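Long-range contact in peptidoglycan synthase activator LpoP (Pseudomonas aeruginosa, PDB 6W5Q), which probably activates a peptidoglycan synthase in cell-wall assembly, acting as a lipoprotein whose C-terminal domain is built of tetratricopeptide-like helices: residues D12-Q25 with S37-V51. Numbering follows the deposited sequence.
With SO4 (sulfate ion), chain I.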
loop_
_atom_site.group_PDB
_atom_site.type_symbol
_atom_site.label_atom_id
_atom_site.label_comp_id
_atom_site.label_asym_id
_atom_site.label_seq_id
_atom_site.Cartn_x
_atom_site.Cartn_y
_atom_site.Cartn_z
ATOM N N ASP A 12 -1.443 -18.977 1.908
ATOM C CA ASP A 12 -0.227 -19.135 1.116
ATOM C C ASP A 12 0.972 -18.745 1.971
ATOM O O ASP A 12 1.198 -17.557 2.241
ATOM C CB ASP A 12 -0.286 -18.308 -0.162
ATOM C CG ASP A 12 0.956 -18.481 -1.016
ATOM O OD1 ASP A 12 1.898 -17.686 -0.840
ATOM O OD2 ASP A 12 1.004 -19.416 -1.849
ATOM N N GLY A 13 1.735 -19.755 2.384
ATOM C CA GLY A 13 2.894 -19.597 3.233
ATOM C C GLY A 13 3.944 -18.613 2.754
ATOM O O GLY A 13 4.344 -17.710 3.496
ATOM N N PRO A 14 4.438 -18.778 1.519
ATOM C CA PRO A 14 5.504 -17.874 1.054
ATOM C C PRO A 14 5.109 -16.412 1.096
ATOM O O PRO A 14 5.860 -15.593 1.641
ATOM C CB PRO A 14 5.780 -18.361 -0.376
ATOM C CG PRO A 14 4.606 -19.194 -0.746
ATOM C CD PRO A 14 4.146 -19.822 0.521
ATOM N N VAL A 15 3.946 -16.050 0.547
ATOM C CA VAL A 15 3.560 -14.645 0.576
ATOM C C VAL A 15 3.394 -14.187 2.016
ATOM O O VAL A 15 3.898 -13.126 2.409
ATOM C CB VAL A 15 2.283 -14.404 -0.248
ATOM C CG1 VAL A 15 1.926 -12.936 -0.206
ATOM C CG2 VAL A 15 2.478 -14.827 -1.693
ATOM N N LEU A 16 2.738 -15.008 2.843
ATOM C CA LEU A 16 2.512 -14.605 4.225
ATOM C C LEU A 16 3.827 -14.485 4.986
ATOM O O LEU A 16 3.976 -13.604 5.842
ATOM C CB LEU A 16 1.553 -15.581 4.917
ATOM C CG LEU A 16 1.292 -15.346 6.412
ATOM C CD1 LEU A 16 0.505 -14.061 6.635
ATOM C CD2 LEU A 16 0.526 -16.529 7.048
ATOM N N ALA A 17 4.796 -15.348 4.681
ATOM C CA ALA A 17 6.095 -15.239 5.334
ATOM C C ALA A 17 6.724 -13.874 5.062
ATOM O O ALA A 17 7.213 -13.210 5.984
ATOM C CB ALA A 17 7.017 -16.369 4.875
ATOM N N MET A 18 6.700 -13.433 3.800
ATOM C CA MET A 18 7.299 -12.148 3.449
ATOM C C MET A 18 6.546 -10.985 4.087
ATOM O O MET A 18 7.164 -10.049 4.612
ATOM C CB MET A 18 7.348 -11.998 1.927
ATOM C CG MET A 18 8.414 -12.896 1.266
ATOM S SD MET A 18 10.070 -12.643 1.958
ATOM C CE MET A 18 10.314 -14.122 2.939
ATOM N N LEU A 19 5.213 -11.027 4.056
ATOM C CA LEU A 19 4.410 -10.028 4.760
ATOM C C LEU A 19 4.761 -9.989 6.239
ATOM O O LEU A 19 5.013 -8.914 6.801
ATOM C CB LEU A 19 2.911 -10.317 4.581
ATOM C CG LEU A 19 2.394 -10.285 3.138
ATOM C CD1 LEU A 19 0.879 -10.195 3.086
ATOM C CD2 LEU A 19 3.018 -9.139 2.363
ATOM N N THR A 20 4.768 -11.157 6.886
ATOM C CA THR A 20 5.131 -11.238 8.301
ATOM C C THR A 20 6.516 -10.648 8.551
ATOM O O THR A 20 6.721 -9.870 9.495
ATOM C CB THR A 20 5.100 -12.690 8.760
ATOM O OG1 THR A 20 3.756 -13.173 8.713
ATOM C CG2 THR A 20 5.632 -12.810 10.169
ATOM N N THR A 21 7.484 -11.027 7.714
ATOM C CA THR A 21 8.828 -10.484 7.843
ATOM C C THR A 21 8.834 -8.973 7.627
ATOM O O THR A 21 9.455 -8.229 8.395
ATOM C CB THR A 21 9.749 -11.189 6.852
ATOM O OG1 THR A 21 9.880 -12.562 7.244
ATOM C CG2 THR A 21 11.114 -10.532 6.833
ATOM N N ALA A 22 8.142 -8.503 6.585
ATOM C CA ALA A 22 8.031 -7.063 6.342
ATOM C C ALA A 22 7.468 -6.329 7.549
ATOM O O ALA A 22 7.977 -5.273 7.932
ATOM C CB ALA A 22 7.158 -6.794 5.124
ATOM N N GLN A 23 6.403 -6.861 8.155
ATOM C CA GLN A 23 5.789 -6.175 9.289
ATOM C C GLN A 23 6.722 -6.146 10.501
ATOM O O GLN A 23 6.753 -5.151 11.244
ATOM C CB GLN A 23 4.455 -6.828 9.648
ATOM C CG GLN A 23 3.813 -6.234 10.908
ATOM C CD GLN A 23 2.420 -6.740 11.156
ATOM O OE1 GLN A 23 1.905 -7.568 10.393
ATOM N NE2 GLN A 23 1.793 -6.259 12.234
ATOM N N GLN A 24 7.487 -7.222 10.727
ATOM C CA GLN A 24 8.477 -7.209 11.801
ATOM C C GLN A 24 9.538 -6.140 11.563
ATOM O O GLN A 24 9.996 -5.490 12.510
ATOM C CB GLN A 24 9.139 -8.583 11.938
ATOM C CG GLN A 24 8.214 -9.679 12.429
ATOM C CD GLN A 24 8.957 -10.966 12.737
ATOM O OE1 GLN A 24 10.137 -10.942 13.081
ATOM N NE2 GLN A 24 8.272 -12.098 12.610
ATOM N N GLN A 25 9.940 -5.946 10.303
ATOM C CA GLN A 25 10.958 -4.950 9.977
ATOM C C GLN A 25 10.413 -3.531 10.078
ATOM O O GLN A 25 11.054 -2.658 10.676
ATOM C CB GLN A 25 11.522 -5.225 8.590
ATOM C CG GLN A 25 11.922 -6.662 8.468
ATOM C CD GLN A 25 12.427 -7.058 7.117
ATOM O OE1 GLN A 25 13.509 -7.622 7.001
ATOM N NE2 GLN A 25 11.663 -6.774 6.087
ATOM N N SER A 37 11.601 -6.636 1.610
ATOM C CA SER A 37 10.817 -7.852 1.833
ATOM C C SER A 37 9.525 -7.836 1.031
ATOM O O SER A 37 9.065 -8.883 0.556
ATOM C CB SER A 37 10.481 -8.024 3.317
ATOM O OG SER A 37 11.633 -8.173 4.112
ATOM N N LEU A 38 8.905 -6.665 0.889
ATOM C CA LEU A 38 7.685 -6.602 0.101
ATOM C C LEU A 38 7.981 -6.699 -1.397
ATOM O O LEU A 38 7.171 -7.251 -2.151
ATOM C CB LEU A 38 6.912 -5.322 0.466
ATOM C CG LEU A 38 6.414 -5.382 1.934
ATOM C CD1 LEU A 38 5.862 -4.072 2.465
ATOM C CD2 LEU A 38 5.356 -6.498 2.138
ATOM N N GLU A 39 9.130 -6.201 -1.852
ATOM C CA GLU A 39 9.467 -6.405 -3.259
ATOM C C GLU A 39 9.793 -7.868 -3.532
ATOM O O GLU A 39 9.602 -8.348 -4.653
ATOM C CB GLU A 39 10.638 -5.505 -3.679
ATOM C CG GLU A 39 10.450 -4.030 -3.395
ATOM C CD GLU A 39 9.661 -3.311 -4.474
ATOM O OE1 GLU A 39 9.470 -2.087 -4.341
ATOM O OE2 GLU A 39 9.234 -3.967 -5.453
ATOM N N ARG A 40 10.264 -8.598 -2.523
ATOM C CA ARG A 40 10.451 -10.034 -2.697
ATOM C C ARG A 40 9.100 -10.740 -2.728
ATOM O O ARG A 40 8.904 -11.691 -3.494
ATOM C CB ARG A 40 11.370 -10.575 -1.583
ATOM C CG ARG A 40 11.768 -12.067 -1.710
ATOM C CD ARG A 40 12.791 -12.484 -0.628
ATOM N NE ARG A 40 13.569 -13.686 -0.959
ATOM C CZ ARG A 40 13.497 -14.848 -0.295
ATOM N NH1 ARG A 40 12.672 -14.979 0.741
ATOM N NH2 ARG A 40 14.249 -15.892 -0.662
ATOM N N ALA A 41 8.141 -10.262 -1.928
ATOM C CA ALA A 41 6.785 -10.804 -1.962
ATOM C C ALA A 41 6.172 -10.725 -3.363
ATOM O O ALA A 41 5.425 -11.626 -3.774
ATOM C CB ALA A 41 5.915 -10.056 -0.947
ATOM N N GLN A 42 6.467 -9.644 -4.106
ATOM C CA GLN A 42 5.945 -9.487 -5.467
ATOM C C GLN A 42 6.500 -10.517 -6.440
ATOM O O GLN A 42 5.853 -10.819 -7.446
ATOM C CB GLN A 42 6.262 -8.105 -6.007
ATOM C CG GLN A 42 5.607 -6.984 -5.278
ATOM C CD GLN A 42 5.516 -5.761 -6.151
ATOM O OE1 GLN A 42 4.747 -5.726 -7.105
ATOM N NE2 GLN A 42 6.323 -4.758 -5.849
ATOM N N ARG A 43 7.707 -11.035 -6.202
ATOM C CA ARG A 43 8.224 -12.088 -7.073
ATOM C C ARG A 43 7.364 -13.343 -6.999
ATOM O O ARG A 43 7.264 -14.093 -7.981
ATOM C CB ARG A 43 9.667 -12.406 -6.705
ATOM C CG ARG A 43 10.639 -11.272 -6.991
ATOM C CD ARG A 43 11.975 -11.533 -6.299
ATOM N NE ARG A 43 12.665 -12.706 -6.830
ATOM C CZ ARG A 43 13.718 -13.266 -6.247
ATOM N NH1 ARG A 43 14.184 -12.747 -5.116
ATOM N NH2 ARG A 43 14.311 -14.328 -6.792
ATOM N N ILE A 44 6.741 -13.586 -5.846
ATOM C CA ILE A 44 5.812 -14.698 -5.670
ATOM C C ILE A 44 4.401 -14.318 -6.104
ATOM O O ILE A 44 3.692 -15.114 -6.724
ATOM C CB ILE A 44 5.836 -15.155 -4.197
ATOM C CG1 ILE A 44 7.233 -15.637 -3.803
ATOM C CG2 ILE A 44 4.789 -16.217 -3.940
ATOM C CD1 ILE A 44 7.770 -14.929 -2.582
ATOM N N ALA A 45 3.961 -13.112 -5.784
ATOM C CA ALA A 45 2.568 -12.713 -5.983
ATOM C C ALA A 45 2.551 -11.328 -6.594
ATOM O O ALA A 45 2.293 -10.330 -5.907
ATOM C CB ALA A 45 1.806 -12.763 -4.661
ATOM N N PRO A 46 2.841 -11.219 -7.898
ATOM C CA PRO A 46 2.940 -9.888 -8.524
ATOM C C PRO A 46 1.613 -9.141 -8.590
ATOM O O PRO A 46 1.616 -7.937 -8.875
ATOM C CB PRO A 46 3.462 -10.202 -9.932
ATOM C CG PRO A 46 2.899 -11.572 -10.221
ATOM C CD PRO A 46 2.904 -12.308 -8.898
ATOM N N ARG A 47 0.492 -9.810 -8.323
ATOM C CA ARG A 47 -0.842 -9.255 -8.531
ATOM C C ARG A 47 -1.635 -9.215 -7.227
ATOM O O ARG A 47 -2.859 -9.055 -7.249
ATOM C CB ARG A 47 -1.577 -10.076 -9.607
ATOM C CG ARG A 47 -2.898 -9.512 -10.153
ATOM C CD ARG A 47 -4.075 -10.479 -9.907
ATOM N NE ARG A 47 -5.369 -9.941 -10.344
ATOM C CZ ARG A 47 -6.346 -9.542 -9.528
ATOM N NH1 ARG A 47 -7.485 -9.071 -10.026
ATOM N NH2 ARG A 47 -6.193 -9.624 -8.212
ATOM N N GLU A 48 -0.963 -9.368 -6.079
ATOM C CA GLU A 48 -1.646 -9.401 -4.794
ATOM C C GLU A 48 -1.848 -7.972 -4.287
ATOM O O GLU A 48 -0.861 -7.316 -3.920
ATOM C CB GLU A 48 -0.863 -10.235 -3.784
ATOM C CG GLU A 48 -1.418 -10.246 -2.348
ATOM C CD GLU A 48 -2.904 -10.590 -2.243
ATOM O OE1 GLU A 48 -3.728 -9.660 -2.066
ATOM O OE2 GLU A 48 -3.248 -11.790 -2.320
ATOM N N PRO A 49 -3.074 -7.459 -4.252
ATOM C CA PRO A 49 -3.265 -6.082 -3.758
ATOM C C PRO A 49 -2.860 -5.907 -2.303
ATOM O O PRO A 49 -2.425 -4.813 -1.918
ATOM C CB PRO A 49 -4.760 -5.829 -3.973
ATOM C CG PRO A 49 -5.374 -7.185 -4.235
ATOM C CD PRO A 49 -4.302 -8.064 -4.781
ATOM N N GLN A 50 -2.967 -6.952 -1.483
ATOM C CA GLN A 50 -2.562 -6.806 -0.090
ATOM C C GLN A 50 -1.058 -6.587 0.028
ATOM O O GLN A 50 -0.604 -5.845 0.908
ATOM C CB GLN A 50 -3.014 -8.022 0.725
ATOM C CG GLN A 50 -4.498 -7.970 1.126
ATOM C CD GLN A 50 -4.701 -7.614 2.590
ATOM O OE1 GLN A 50 -3.935 -6.831 3.155
ATOM N NE2 GLN A 50 -5.732 -8.194 3.216
ATOM N N VAL A 51 -0.274 -7.179 -0.866
ATOM C CA VAL A 51 1.152 -6.880 -0.885
ATOM C C VAL A 51 1.369 -5.419 -1.236
ATOM O O VAL A 51 2.140 -4.710 -0.575
ATOM C CB VAL A 51 1.888 -7.807 -1.866
ATOM C CG1 VAL A 51 3.336 -7.356 -2.021
ATOM C CG2 VAL A 51 1.838 -9.222 -1.375
HETATM S S SO4 I . 16.332 -14.547 -3.341
HETATM O O1 SO4 I . 16.805 -13.332 -2.673
HETATM O O2 SO4 I . 16.667 -14.564 -4.757
HETATM O O3 SO4 I . 16.890 -15.737 -2.699
HETATM O O4 SO4 I . 14.881 -14.600 -3.242
#
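Met18 faces Ala41, and Ala22 faces Ser37, where helices 13-25 and 37-44 run antiparallel, at 171° between their directions and 8.6 Å between their axes. Small residues permit this closeness: the methyl of Ala41 meets Met18 CB at 3.8 Å, while Ala22 CB rests on Leu38 CD2. Met18 is a knob among Ser37, Arg40, Ala41 and Ile44. Its flexible thioether, bent at chi2 and chi3, turns toward the guanidinium of Arg40, with SD at the edge and in plane, and Met18 CE lies 3.3 Å from Arg40 NH1. Extended from CG to NE, Arg40 uses NE and NH2 to hold a sulfate, probably from the crystallisation liquor, that Arg43 also binds. Toward helix 49-51, Leu19 CD2 reaches both Leu38 CD2 (3.5 Å) and Val51 CG2, crossing each side chain at about a right angle. Branched Val15 serves two neighbours: CG1, anti to the backbone N (chi1 -179°), meets Val51 CG2, which puts Val15 CG2 beside that N and 3.5 Å from Ile44 CG2. Ser37, small enough to be a knob itself among Met18, Thr21, Ala22 and Gln25, bonds Ser33 O through OG; Gln25 NE2 is modelled 2.4 Å from Ser37 OG, too short to trust in detail. Apolar packing thus dominates this antiparallel helical hairpin, which opens the all-helical domain.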